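Local coordinates for protein potential RNA-dependent RNA polymerase (Human picobirnavirus, PDB 5I62) that acts as the RNA-dependent RNA polymerase of a small double-stranded RNA virus, probably serving both transcription and genome replication by adding ribonucleotides to a growing RNA, at residues Asn25-Gln30 with Ala307-Glu312; Val56-Asp59 with Thr64-Glu67; Pro105-Ala110 with Ala342-His347; Gln219-Thr224 with Pro232-Met237; Leu459-Leu464 with Val527-Ser532. All coordinates share one frame; numbering follows the deposited sequence.

Interaction 1. Residues Asn25-Gln30 with Ala307-Glu312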
# COMPACT_ATOMS: atom_id res chain seq x y z
N ASN A 25 -22.07 -4.33 9.86
CA ASN A 25 -20.77 -4.55 10.47
C ASN A 25 -19.96 -3.25 10.54
O ASN A 25 -19.23 -3.02 11.51
CB ASN A 25 -20.01 -5.63 9.70
CG ASN A 25 -18.66 -5.92 10.30
OD1 ASN A 25 -17.62 -5.69 9.67
ND2 ASN A 25 -18.65 -6.39 11.55
N VAL A 26 -20.10 -2.38 9.53
CA VAL A 26 -19.45 -1.06 9.61
C VAL A 26 -19.96 -0.30 10.83
O VAL A 26 -19.18 0.31 11.58
CB VAL A 26 -19.68 -0.26 8.32
CG1 VAL A 26 -19.23 1.20 8.53
CG2 VAL A 26 -18.94 -0.89 7.13
N VAL A 27 -21.27 -0.30 11.04
CA VAL A 27 -21.85 0.42 12.17
C VAL A 27 -21.38 -0.18 13.49
O VAL A 27 -21.01 0.54 14.43
CB VAL A 27 -23.40 0.43 12.08
CG1 VAL A 27 -23.99 1.06 13.34
CG2 VAL A 27 -23.87 1.17 10.84
N SER A 28 -21.40 -1.52 13.58
CA SER A 28 -21.12 -2.17 14.86
C SER A 28 -19.63 -2.22 15.19
O SER A 28 -19.26 -2.19 16.36
CB SER A 28 -21.68 -3.60 14.89
OG SER A 28 -20.96 -4.47 14.03
N GLY A 29 -18.78 -2.29 14.17
CA GLY A 29 -17.39 -2.62 14.39
C GLY A 29 -17.20 -4.09 14.73
O GLY A 29 -18.14 -4.90 14.73
N GLN A 30 -15.97 -4.42 15.04
CA GLN A 30 -15.58 -5.80 15.38
C GLN A 30 -14.56 -5.69 16.51
O GLN A 30 -13.39 -5.35 16.27
CB GLN A 30 -15.02 -6.53 14.16
CG GLN A 30 -14.90 -8.06 14.25
CD GLN A 30 -14.08 -8.50 15.43
OE1 GLN A 30 -14.63 -8.87 16.47
NE2 GLN A 30 -12.75 -8.42 15.30
N ALA A 307 -20.24 6.16 0.15
CA ALA A 307 -21.32 5.49 0.88
C ALA A 307 -20.72 4.90 2.16
O ALA A 307 -19.97 3.93 2.12
CB ALA A 307 -21.98 4.41 0.03
N TYR A 308 -21.02 5.51 3.31
CA TYR A 308 -20.39 5.10 4.56
C TYR A 308 -21.35 4.37 5.50
O TYR A 308 -20.91 3.86 6.53
CB TYR A 308 -19.77 6.31 5.26
CG TYR A 308 -20.75 7.42 5.57
CD1 TYR A 308 -21.42 7.47 6.79
CD2 TYR A 308 -20.98 8.44 4.65
CE1 TYR A 308 -22.31 8.48 7.08
CE2 TYR A 308 -21.87 9.47 4.93
CZ TYR A 308 -22.53 9.48 6.14
OH TYR A 308 -23.43 10.49 6.42
N ASN A 309 -22.63 4.31 5.16
CA ASN A 309 -23.62 3.54 5.91
C ASN A 309 -24.76 3.23 4.96
O ASN A 309 -24.85 3.80 3.87
CB ASN A 309 -24.10 4.29 7.15
CG ASN A 309 -24.86 3.39 8.14
OD1 ASN A 309 -24.93 2.17 7.97
ND2 ASN A 309 -25.41 4.00 9.18
N TRP A 310 -25.63 2.31 5.36
CA TRP A 310 -26.81 2.02 4.55
C TRP A 310 -27.64 3.28 4.39
O TRP A 310 -28.10 3.86 5.38
CB TRP A 310 -27.65 0.91 5.18
CG TRP A 310 -28.79 0.51 4.33
CD1 TRP A 310 -30.03 1.06 4.30
CD2 TRP A 310 -28.79 -0.53 3.35
NE1 TRP A 310 -30.82 0.43 3.37
CE2 TRP A 310 -30.09 -0.57 2.78
CE3 TRP A 310 -27.84 -1.46 2.92
CZ2 TRP A 310 -30.44 -1.48 1.79
CZ3 TRP A 310 -28.19 -2.37 1.94
CH2 TRP A 310 -29.49 -2.37 1.38
N GLY A 311 -27.81 3.74 3.16
CA GLY A 311 -28.60 4.93 2.93
C GLY A 311 -27.91 6.25 3.24
O GLY A 311 -28.58 7.28 3.29
N GLU A 312 -26.60 6.25 3.46
CA GLU A 312 -25.89 7.48 3.81
C GLU A 312 -24.70 7.66 2.89
O GLU A 312 -23.87 6.76 2.77
CB GLU A 312 -25.45 7.47 5.28
CG GLU A 312 -26.63 7.35 6.22
CD GLU A 312 -26.23 7.60 7.65
OE1 GLU A 312 -25.79 8.73 7.96
OE2 GLU A 312 -26.33 6.66 8.47
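Tyr308 meets Val26 through its backbone: the carbonyl O of Tyr308 lies 3.7 Å from Val26 CG1, the methyl set anti to the valine's own backbone N. No hydrogen bond crosses here, and the touch is a light one between helix 17-28 and the end of strand 306-309. Asn309 follows with the tighter contact. Its carboxamide comes up to one branch of Val27, CG2, which sits 3.2 Å from OD1 and 3.6 Å from ND2 of Asn309, so the methyl touches both ends of the amide. Asn309 also starts the type II turn Asn309-Glu312, which joins strand 306-309 to strand 312-314 as an antiparallel beta hairpin of the larger mixed sheet. The same carboxamide is tied into that turn. OD1 accepts from Trp310 N at 2.7 Å, the donor standing above the carbonyl plane, while ND2 donates to Glu312 OE2 on its anti side, tilted out of both the carboxylate and the amide plane. Trp310 turns from Val27 toward the N-terminal part of the chain, meeting Arg20 in a cation-pi contact and the ring of Trp8. Gly311 takes the positive-phi place of the turn, and Glu312 N returns to Asn309 O at 3.0 Å.

Interaction 2. Residues Val56-Asp59 with Thr64-Glu67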
# COMPACT_ATOMS: atom_id res chain seq x y z
N VAL A 56 18.96 -10.12 20.44
CA VAL A 56 19.82 -9.14 21.07
C VAL A 56 21.29 -9.40 20.77
O VAL A 56 22.12 -8.49 20.88
CB VAL A 56 19.53 -9.14 22.58
CG1 VAL A 56 20.30 -10.26 23.28
CG2 VAL A 56 19.81 -7.79 23.20
N SER A 57 21.63 -10.62 20.34
CA SER A 57 22.99 -10.97 19.97
C SER A 57 23.55 -10.14 18.80
O SER A 57 24.77 -10.11 18.61
CB SER A 57 23.05 -12.46 19.64
OG SER A 57 22.44 -12.73 18.38
N ILE A 58 22.69 -9.50 18.01
CA ILE A 58 23.20 -8.68 16.90
C ILE A 58 23.51 -7.25 17.30
O ILE A 58 24.02 -6.49 16.46
CB ILE A 58 22.21 -8.60 15.72
CG1 ILE A 58 20.95 -7.85 16.16
CG2 ILE A 58 21.87 -9.98 15.20
CD1 ILE A 58 19.93 -7.58 15.08
N ASP A 59 23.21 -6.85 18.54
CA ASP A 59 23.34 -5.45 18.92
C ASP A 59 24.77 -4.96 18.81
O ASP A 59 25.00 -3.76 18.56
CB ASP A 59 22.85 -5.21 20.34
CG ASP A 59 22.65 -3.73 20.64
OD1 ASP A 59 22.22 -3.00 19.72
OD2 ASP A 59 22.96 -3.28 21.77
N THR A 64 22.25 -0.33 14.82
CA THR A 64 21.12 0.35 14.21
C THR A 64 20.06 -0.64 13.72
O THR A 64 18.89 -0.26 13.60
CB THR A 64 21.55 1.29 13.07
OG1 THR A 64 21.99 0.53 11.93
CG2 THR A 64 22.66 2.23 13.53
N LEU A 65 20.44 -1.89 13.44
CA LEU A 65 19.42 -2.91 13.16
C LEU A 65 18.62 -3.23 14.41
O LEU A 65 17.41 -3.45 14.35
CB LEU A 65 20.06 -4.19 12.60
CG LEU A 65 19.07 -5.33 12.29
CD1 LEU A 65 17.96 -4.89 11.34
CD2 LEU A 65 19.78 -6.54 11.74
N MET A 66 19.30 -3.26 15.57
CA MET A 66 18.61 -3.45 16.84
C MET A 66 17.66 -2.29 17.13
O MET A 66 16.54 -2.51 17.61
CB MET A 66 19.62 -3.63 17.97
CG MET A 66 19.01 -3.95 19.35
SD MET A 66 18.03 -5.48 19.39
CE MET A 66 19.13 -6.61 18.62
N GLU A 67 18.09 -1.06 16.84
CA GLU A 67 17.19 0.09 17.01
C GLU A 67 15.96 -0.04 16.13
O GLU A 67 14.85 0.29 16.56
CB GLU A 67 17.90 1.39 16.67
CG GLU A 67 18.97 1.81 17.63
CD GLU A 67 20.08 2.58 16.92
OE1 GLU A 67 21.27 2.41 17.28
OE2 GLU A 67 19.76 3.34 15.96
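Met66 and Ile58 make a mainly apolar, mostly buried contact between the loop leaving helix 44-55 and the first turns of helix 63-73, with no hydrogen bond from one segment to the other. The backbones come close, the CA atoms of Asp59 and Met66 being 5.5 Å apart. Met66 does most of the work. Its chain is bent at both chi2 (59°) and chi3 (49°), which brings the terminal methyl CE back over the loop. There it lies 3.3 Å from Ile58 CG1, tighter than an ordinary van der Waals distance, and 3.6 Å from the backbone CA of Val56. Ile58 holds CG1 between its backbone N and carbonyl carbon, and CD1 goes on to Leu65, reaching CD2 at 3.5 Å; these two side chains run across each other at about a right angle. Asp59 adds a polar flank: its carboxylate OD1 approaches the first carbons of the methionine chain, with Met66 CB at 3.2 Å. Within the loop, Asp59 N bonds to Val56 O. Tyr52 and Leu55 of helix 44-55 also touch Met66, while Pro458 touches both Ile58 and Leu65. The result is a tight connection between two consecutive helices, the short loop folding back on the second helix while Met66 also touches the first.

Interaction 3. Residues Pro105-Ala110 with Ala342-His347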
# COMPACT_ATOMS: atom_id res chain seq x y z
N PRO A 105 2.15 26.34 -5.48
CA PRO A 105 2.38 25.58 -6.72
C PRO A 105 3.74 24.89 -6.70
O PRO A 105 4.65 25.28 -5.97
CB PRO A 105 2.32 26.64 -7.82
CG PRO A 105 1.48 27.76 -7.23
CD PRO A 105 1.80 27.76 -5.74
N PHE A 106 3.86 23.86 -7.53
CA PHE A 106 5.11 23.12 -7.67
C PHE A 106 6.05 23.87 -8.61
O PHE A 106 5.62 24.53 -9.55
CB PHE A 106 4.85 21.72 -8.24
CG PHE A 106 4.35 20.72 -7.24
CD1 PHE A 106 3.12 20.88 -6.61
CD2 PHE A 106 5.09 19.57 -6.98
CE1 PHE A 106 2.64 19.92 -5.70
CE2 PHE A 106 4.63 18.61 -6.09
CZ PHE A 106 3.40 18.78 -5.45
N ASP A 107 7.36 23.74 -8.35
CA ASP A 107 8.36 24.30 -9.27
C ASP A 107 8.26 23.63 -10.64
O ASP A 107 8.37 22.41 -10.75
CB ASP A 107 9.77 24.12 -8.70
CG ASP A 107 10.80 24.98 -9.43
OD1 ASP A 107 10.62 25.29 -10.62
OD2 ASP A 107 11.79 25.37 -8.79
N THR A 108 8.08 24.45 -11.67
CA THR A 108 8.04 23.96 -13.04
C THR A 108 9.30 23.18 -13.42
O THR A 108 9.24 22.21 -14.19
CB THR A 108 7.83 25.16 -13.98
OG1 THR A 108 6.48 25.63 -13.83
CG2 THR A 108 8.09 24.81 -15.42
N LYS A 109 10.46 23.58 -12.88
CA LYS A 109 11.71 22.89 -13.18
C LYS A 109 11.70 21.47 -12.63
O LYS A 109 12.26 20.55 -13.24
CB LYS A 109 12.91 23.66 -12.62
CG LYS A 109 13.04 25.09 -13.16
CD LYS A 109 14.45 25.66 -12.95
CE LYS A 109 14.87 25.68 -11.47
NZ LYS A 109 16.29 26.16 -11.26
N ALA A 110 11.09 21.27 -11.46
CA ALA A 110 11.00 19.92 -10.90
C ALA A 110 10.09 19.02 -11.73
O ALA A 110 10.37 17.82 -11.89
CB ALA A 110 10.52 19.99 -9.46
N ALA A 342 12.93 19.42 -4.07
CA ALA A 342 13.78 19.67 -2.91
C ALA A 342 15.23 19.93 -3.33
O ALA A 342 15.87 20.88 -2.85
CB ALA A 342 13.70 18.49 -1.94
N ALA A 343 15.76 19.11 -4.23
CA ALA A 343 17.13 19.29 -4.69
C ALA A 343 17.28 20.60 -5.45
O ALA A 343 18.20 21.39 -5.19
CB ALA A 343 17.56 18.11 -5.57
N ILE A 344 16.37 20.84 -6.39
CA ILE A 344 16.42 22.02 -7.24
C ILE A 344 16.26 23.28 -6.40
O ILE A 344 16.93 24.29 -6.65
CB ILE A 344 15.33 21.92 -8.33
CG1 ILE A 344 15.67 20.81 -9.32
CG2 ILE A 344 15.13 23.26 -9.03
CD1 ILE A 344 14.49 20.40 -10.21
N SER A 345 15.39 23.25 -5.39
CA SER A 345 15.25 24.39 -4.49
C SER A 345 16.54 24.69 -3.74
O SER A 345 16.72 25.83 -3.29
CB SER A 345 14.11 24.15 -3.50
OG SER A 345 12.85 24.14 -4.16
N HIS A 346 17.44 23.72 -3.60
CA HIS A 346 18.72 23.96 -2.96
C HIS A 346 19.88 23.95 -3.95
O HIS A 346 21.02 23.64 -3.60
CB HIS A 346 18.93 22.97 -1.81
CG HIS A 346 17.99 23.20 -0.67
ND1 HIS A 346 18.25 24.10 0.34
CD2 HIS A 346 16.76 22.69 -0.42
CE1 HIS A 346 17.23 24.12 1.18
NE2 HIS A 346 16.31 23.27 0.75
N HIS A 347 19.57 24.31 -5.20
CA HIS A 347 20.55 24.60 -6.24
C HIS A 347 21.41 23.40 -6.60
O HIS A 347 22.57 23.54 -6.94
CB HIS A 347 21.43 25.81 -5.85
CG HIS A 347 20.62 27.00 -5.46
ND1 HIS A 347 20.31 27.29 -4.15
CD2 HIS A 347 19.97 27.92 -6.21
CE1 HIS A 347 19.54 28.36 -4.10
NE2 HIS A 347 19.31 28.76 -5.34
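Ala110 and Ile344 bring the two backbones nearest, with CA atoms 6.9 Å apart, where the start of helix 108-116 lies beside the C-terminal turn of helix 327-345. The latter runs on from the glycine-rich stretch that, in polymerases of this class, corresponds to motif B of the palm. The contact thus joins its far end to the N-terminal turn of a helix from an earlier part of the chain. Ile344 is the one side chain at the centre, and its two branches do different things. CG1, set anti to the carbonyl carbon (chi1 -68°), carries CD1 to the first helical turn opposite, where it rests 3.6 Å from Ala110 CA and 4.1 Å from Ala110 CB. The other branch, CG2, faces the lysine and the aspartate. Lys109 bends at chi3 (-59°), and its end passes this methyl, CE standing 3.4 Å from Ile344 CG2, a tight pair, with NZ a little farther off. Asp107 is a more distant neighbour, its OD2 lying 4.0 Å from the same methyl. Both helix ends are finished by standard capping. Beyond Ile344, His347 has positive phi and is the C-prime residue of a Schellman motif, with Thr348 N bonded to Ala343 O and His347 N to Ile344 O. Asp107 is the N-cap of its helix, and its own backbone N is bonded to OE2 of Glu341, one turn before Ile344. The capping bond itself runs from Lys109 N to Asp107 OD1 at 2.8 Å, reaching the carboxylate oxygen from above its plane.

Interaction 4. Residues Gln219-Thr224 with Pro232-Met237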
# COMPACT_ATOMS: atom_id res chain seq x y z
N GLN A 219 -2.87 0.43 -15.77
CA GLN A 219 -2.31 -0.89 -16.06
C GLN A 219 -1.14 -0.81 -17.03
O GLN A 219 -0.04 -1.27 -16.68
CB GLN A 219 -3.41 -1.82 -16.58
CG GLN A 219 -3.74 -3.00 -15.77
CD GLN A 219 -4.96 -3.73 -16.36
OE1 GLN A 219 -5.11 -3.82 -17.58
NE2 GLN A 219 -5.81 -4.23 -15.49
N PRO A 220 -1.29 -0.27 -18.24
CA PRO A 220 -0.12 -0.15 -19.12
C PRO A 220 0.98 0.74 -18.55
O PRO A 220 2.16 0.49 -18.80
CB PRO A 220 -0.70 0.43 -20.42
CG PRO A 220 -1.98 1.04 -20.04
CD PRO A 220 -2.51 0.21 -18.91
N LEU A 221 0.62 1.78 -17.78
CA LEU A 221 1.62 2.64 -17.16
C LEU A 221 2.54 1.84 -16.24
O LEU A 221 3.78 1.92 -16.34
CB LEU A 221 0.93 3.75 -16.36
CG LEU A 221 1.84 4.82 -15.77
CD1 LEU A 221 1.08 6.13 -15.71
CD2 LEU A 221 2.34 4.48 -14.37
N ILE A 222 1.95 1.09 -15.32
CA ILE A 222 2.73 0.32 -14.37
C ILE A 222 3.58 -0.71 -15.08
O ILE A 222 4.77 -0.88 -14.76
CB ILE A 222 1.80 -0.29 -13.31
CG1 ILE A 222 1.30 0.83 -12.38
CG2 ILE A 222 2.54 -1.36 -12.51
CD1 ILE A 222 0.09 0.47 -11.54
N LEU A 223 3.02 -1.38 -16.10
CA LEU A 223 3.77 -2.39 -16.85
C LEU A 223 4.99 -1.79 -17.54
O LEU A 223 6.08 -2.38 -17.52
CB LEU A 223 2.88 -3.06 -17.89
CG LEU A 223 2.32 -4.44 -17.54
CD1 LEU A 223 1.63 -5.03 -18.78
CD2 LEU A 223 3.44 -5.35 -17.04
N THR A 224 4.80 -0.64 -18.20
CA THR A 224 5.91 0.07 -18.85
C THR A 224 6.97 0.48 -17.84
O THR A 224 8.17 0.28 -18.07
CB THR A 224 5.37 1.30 -19.58
OG1 THR A 224 4.63 0.88 -20.72
CG2 THR A 224 6.51 2.23 -20.01
N PRO A 232 11.52 0.90 -8.72
CA PRO A 232 11.94 -0.47 -8.35
C PRO A 232 10.94 -1.20 -7.45
O PRO A 232 10.81 -2.41 -7.59
CB PRO A 232 13.28 -0.25 -7.64
CG PRO A 232 13.83 1.04 -8.25
CD PRO A 232 12.57 1.91 -8.46
N ALA A 233 10.24 -0.49 -6.56
CA ALA A 233 9.29 -1.16 -5.67
C ALA A 233 8.12 -1.78 -6.43
O ALA A 233 7.45 -2.67 -5.90
CB ALA A 233 8.77 -0.18 -4.62
N TRP A 234 7.85 -1.32 -7.66
CA TRP A 234 6.87 -1.97 -8.52
C TRP A 234 7.41 -3.25 -9.15
O TRP A 234 6.63 -4.02 -9.72
CB TRP A 234 6.41 -1.04 -9.64
CG TRP A 234 5.53 0.08 -9.19
CD1 TRP A 234 5.00 0.27 -7.95
CD2 TRP A 234 5.08 1.18 -9.99
NE1 TRP A 234 4.25 1.42 -7.92
CE2 TRP A 234 4.28 2.00 -9.16
CE3 TRP A 234 5.27 1.56 -11.32
CZ2 TRP A 234 3.68 3.18 -9.62
CZ3 TRP A 234 4.68 2.72 -11.77
CH2 TRP A 234 3.90 3.52 -10.92
N VAL A 235 8.72 -3.48 -9.07
CA VAL A 235 9.29 -4.67 -9.70
C VAL A 235 9.49 -5.74 -8.64
O VAL A 235 8.92 -6.83 -8.73
CB VAL A 235 10.60 -4.34 -10.44
CG1 VAL A 235 11.18 -5.61 -11.09
CG2 VAL A 235 10.36 -3.26 -11.49
N SER A 236 10.31 -5.45 -7.63
CA SER A 236 10.64 -6.44 -6.62
C SER A 236 11.46 -5.80 -5.52
O SER A 236 12.03 -4.73 -5.69
CB SER A 236 11.43 -7.61 -7.22
OG SER A 236 12.74 -7.17 -7.53
N MET A 237 11.54 -6.50 -4.38
CA MET A 237 12.39 -6.02 -3.30
C MET A 237 13.86 -6.12 -3.68
O MET A 237 14.70 -5.36 -3.16
CB MET A 237 12.11 -6.80 -2.02
CG MET A 237 10.69 -6.60 -1.48
SD MET A 237 10.43 -4.93 -0.83
CE MET A 237 9.59 -4.13 -2.20
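Trp234 belongs to the loop linking helix 208-228 to helix 237-250, and its indole folds back against Leu221 and Ile222 on the helix just left. The closest CA pair, Ile222 and Trp234, is 7.5 Å apart. Ile222 lies over one face of the six-membered ring: CG1 stands 4.0 Å from its centroid and only 14° off the ring normal, a CH-pi contact displaced toward the rim near Trp234 CZ3. The isoleucine sets CG1 anti to its carbonyl carbon (chi1 -72°), and its side chain meets the indole nearly at right angles. The second branch, CG2, comes to 4.2 Å from Trp234 CE3. Leu221 reaches the far end of the ring obliquely, with Leu221 CD2 3.9 Å from Trp234 CH2.

The loop connects two helices, and residues 232-235 keep helical backbone angles without the regular helical bonds. Pro232 O accepts from two donors, Val235 N at 2.8 Å and Ser236 N at 3.1 Å, so both amides close on one carbonyl, in a turn that includes Trp234. Ser236 then serves as N-cap of helix 237-250, its OG bonding to Ala239 N. The polar edge of the indole looks to another part of the fold: NE1 is hydrogen-bonded to Asn328 OD1 at the start of helix 327-345, and Leu357, on a strand of the four-stranded palm sheet, touches the same side chain. Leu221 packs in turn on Leu281 and Leu284 of helix 271-284, and Trp234 O receives a bond from Gln226 NE2.

Interaction 5. Residues Leu459-Leu464 with Val527-Ser532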
# COMPACT_ATOMS: atom_id res chain seq x y z
N LEU A 459 19.80 -13.31 11.43
CA LEU A 459 19.38 -14.42 12.28
C LEU A 459 18.22 -15.20 11.69
O LEU A 459 17.43 -15.80 12.42
CB LEU A 459 19.01 -13.91 13.67
CG LEU A 459 20.13 -13.29 14.50
CD1 LEU A 459 19.58 -12.85 15.84
CD2 LEU A 459 21.27 -14.28 14.67
N LYS A 460 18.10 -15.21 10.36
CA LYS A 460 16.91 -15.80 9.75
C LYS A 460 16.82 -17.30 10.04
O LYS A 460 15.71 -17.83 10.17
CB LYS A 460 16.91 -15.54 8.26
CG LYS A 460 18.11 -16.11 7.56
CD LYS A 460 18.09 -15.74 6.11
CE LYS A 460 19.35 -16.20 5.41
NZ LYS A 460 19.09 -16.47 3.98
N GLU A 461 17.96 -17.99 10.13
CA GLU A 461 17.90 -19.43 10.36
C GLU A 461 17.45 -19.74 11.78
O GLU A 461 16.65 -20.66 11.99
CB GLU A 461 19.26 -20.08 10.09
CG GLU A 461 19.78 -19.91 8.68
CD GLU A 461 18.96 -20.68 7.64
OE1 GLU A 461 18.04 -21.46 8.01
OE2 GLU A 461 19.22 -20.49 6.43
N GLU A 462 17.98 -19.00 12.76
CA GLU A 462 17.50 -19.13 14.12
C GLU A 462 16.03 -18.73 14.20
O GLU A 462 15.24 -19.39 14.89
CB GLU A 462 18.33 -18.26 15.07
CG GLU A 462 19.78 -18.71 15.23
CD GLU A 462 20.70 -18.19 14.12
OE1 GLU A 462 20.20 -17.67 13.09
OE2 GLU A 462 21.93 -18.31 14.28
N PHE A 463 15.66 -17.67 13.49
CA PHE A 463 14.27 -17.23 13.51
C PHE A 463 13.35 -18.31 12.97
O PHE A 463 12.28 -18.56 13.54
CB PHE A 463 14.12 -15.94 12.72
CG PHE A 463 12.75 -15.35 12.82
CD1 PHE A 463 12.31 -14.80 14.01
CD2 PHE A 463 11.89 -15.37 11.73
CE1 PHE A 463 11.05 -14.26 14.12
CE2 PHE A 463 10.61 -14.82 11.83
CZ PHE A 463 10.19 -14.26 13.03
N LEU A 464 13.76 -18.99 11.89
CA LEU A 464 12.94 -20.05 11.31
C LEU A 464 12.79 -21.22 12.28
O LEU A 464 11.69 -21.76 12.44
CB LEU A 464 13.55 -20.52 10.00
CG LEU A 464 12.72 -21.56 9.25
CD1 LEU A 464 11.34 -21.00 8.89
CD2 LEU A 464 13.47 -22.01 8.00
N VAL A 527 10.80 -21.63 1.82
CA VAL A 527 10.48 -22.96 1.30
C VAL A 527 11.75 -23.78 1.15
O VAL A 527 11.80 -24.95 1.55
CB VAL A 527 9.72 -22.84 -0.04
CG1 VAL A 527 9.51 -24.21 -0.66
CG2 VAL A 527 8.37 -22.13 0.17
N GLN A 528 12.80 -23.18 0.59
CA GLN A 528 14.08 -23.87 0.48
C GLN A 528 14.64 -24.21 1.85
O GLN A 528 15.19 -25.30 2.06
CB GLN A 528 15.07 -23.02 -0.31
CG GLN A 528 16.43 -23.69 -0.49
CD GLN A 528 17.53 -22.72 -0.91
OE1 GLN A 528 17.31 -21.52 -1.02
NE2 GLN A 528 18.72 -23.26 -1.16
N ALA A 529 14.52 -23.28 2.81
CA ALA A 529 15.06 -23.54 4.14
C ALA A 529 14.31 -24.67 4.84
O ALA A 529 14.92 -25.51 5.52
CB ALA A 529 15.02 -22.25 4.97
N LEU A 530 12.99 -24.71 4.71
CA LEU A 530 12.22 -25.79 5.32
C LEU A 530 12.56 -27.14 4.69
O LEU A 530 12.83 -28.12 5.40
CB LEU A 530 10.73 -25.49 5.20
CG LEU A 530 10.25 -24.35 6.09
CD1 LEU A 530 8.86 -23.91 5.67
CD2 LEU A 530 10.26 -24.80 7.56
N LYS A 531 12.55 -27.21 3.35
CA LYS A 531 12.92 -28.44 2.65
C LYS A 531 14.31 -28.93 3.04
O LYS A 531 14.56 -30.14 3.05
CB LYS A 531 12.87 -28.24 1.14
CG LYS A 531 11.48 -28.16 0.54
CD LYS A 531 11.60 -27.96 -0.96
CE LYS A 531 10.25 -28.02 -1.64
NZ LYS A 531 10.39 -27.70 -3.08
N SER A 532 15.23 -28.02 3.34
CA SER A 532 16.55 -28.44 3.78
C SER A 532 16.53 -29.05 5.17
O SER A 532 17.48 -29.74 5.55
CB SER A 532 17.52 -27.27 3.73
OG SER A 532 17.56 -26.61 4.98
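Leu464 meets Ala529 where the helical segments 460-464 and 527-532 cross at -65°, their axes 11.4 Å apart at closest approach. Leu464 lies with CG anti to its backbone N (chi1 -175°), which carries both methyls across to the second helix. The two methyls then divide the work. CD2 presses on the single side-chain carbon of Ala529, CB, at 3.4 Å, a pair tighter than usual. CD1 turns to the next residue along, where Leu530 CD2 lies 4.2 Å away; the leucine pair runs at an oblique angle, touching branch to branch. Glu461, one turn earlier than Leu464, brushes Ala529 CB with OE1 at 4.4 Å, but that oxygen's main partner is NH2 of Arg533, with which it forms a salt bridge. Arg533 also donates to Ala529 O, which receives Ser532 OG as well at 2.9 Å, so a polar network borders the apolar contact. Ile451 and Leu448 of helix 441-451 touch Leu464 and Leu530 respectively. Such helix-on-helix packing is consistent with the largely helical thumb of RNA-dependent RNA polymerases.

In the fold
Interactions 2 and 5 are the buried pair: their centres lie about 20 Å apart on one side of the chain, and they touch where Ile58 CG2 meets Leu459 CD1 at 3.7 Å. Both rest on apolar side chains; in interaction 5 Glu461 also pairs with Arg533, beside the contact and outside its two segments. Interactions 1, 3 and 4 are partly buried; 3 and 4 both adjoin helix 327-345, interaction 3 at its C-terminal end and interaction 4 through Asn328 at its start. Interaction 4 is set apart by an aromatic face, interaction 3 by caps on both helix ends. Interaction 1, across the chain's centre from interaction 4, buries the smallest area, a methyl meeting a carboxamide.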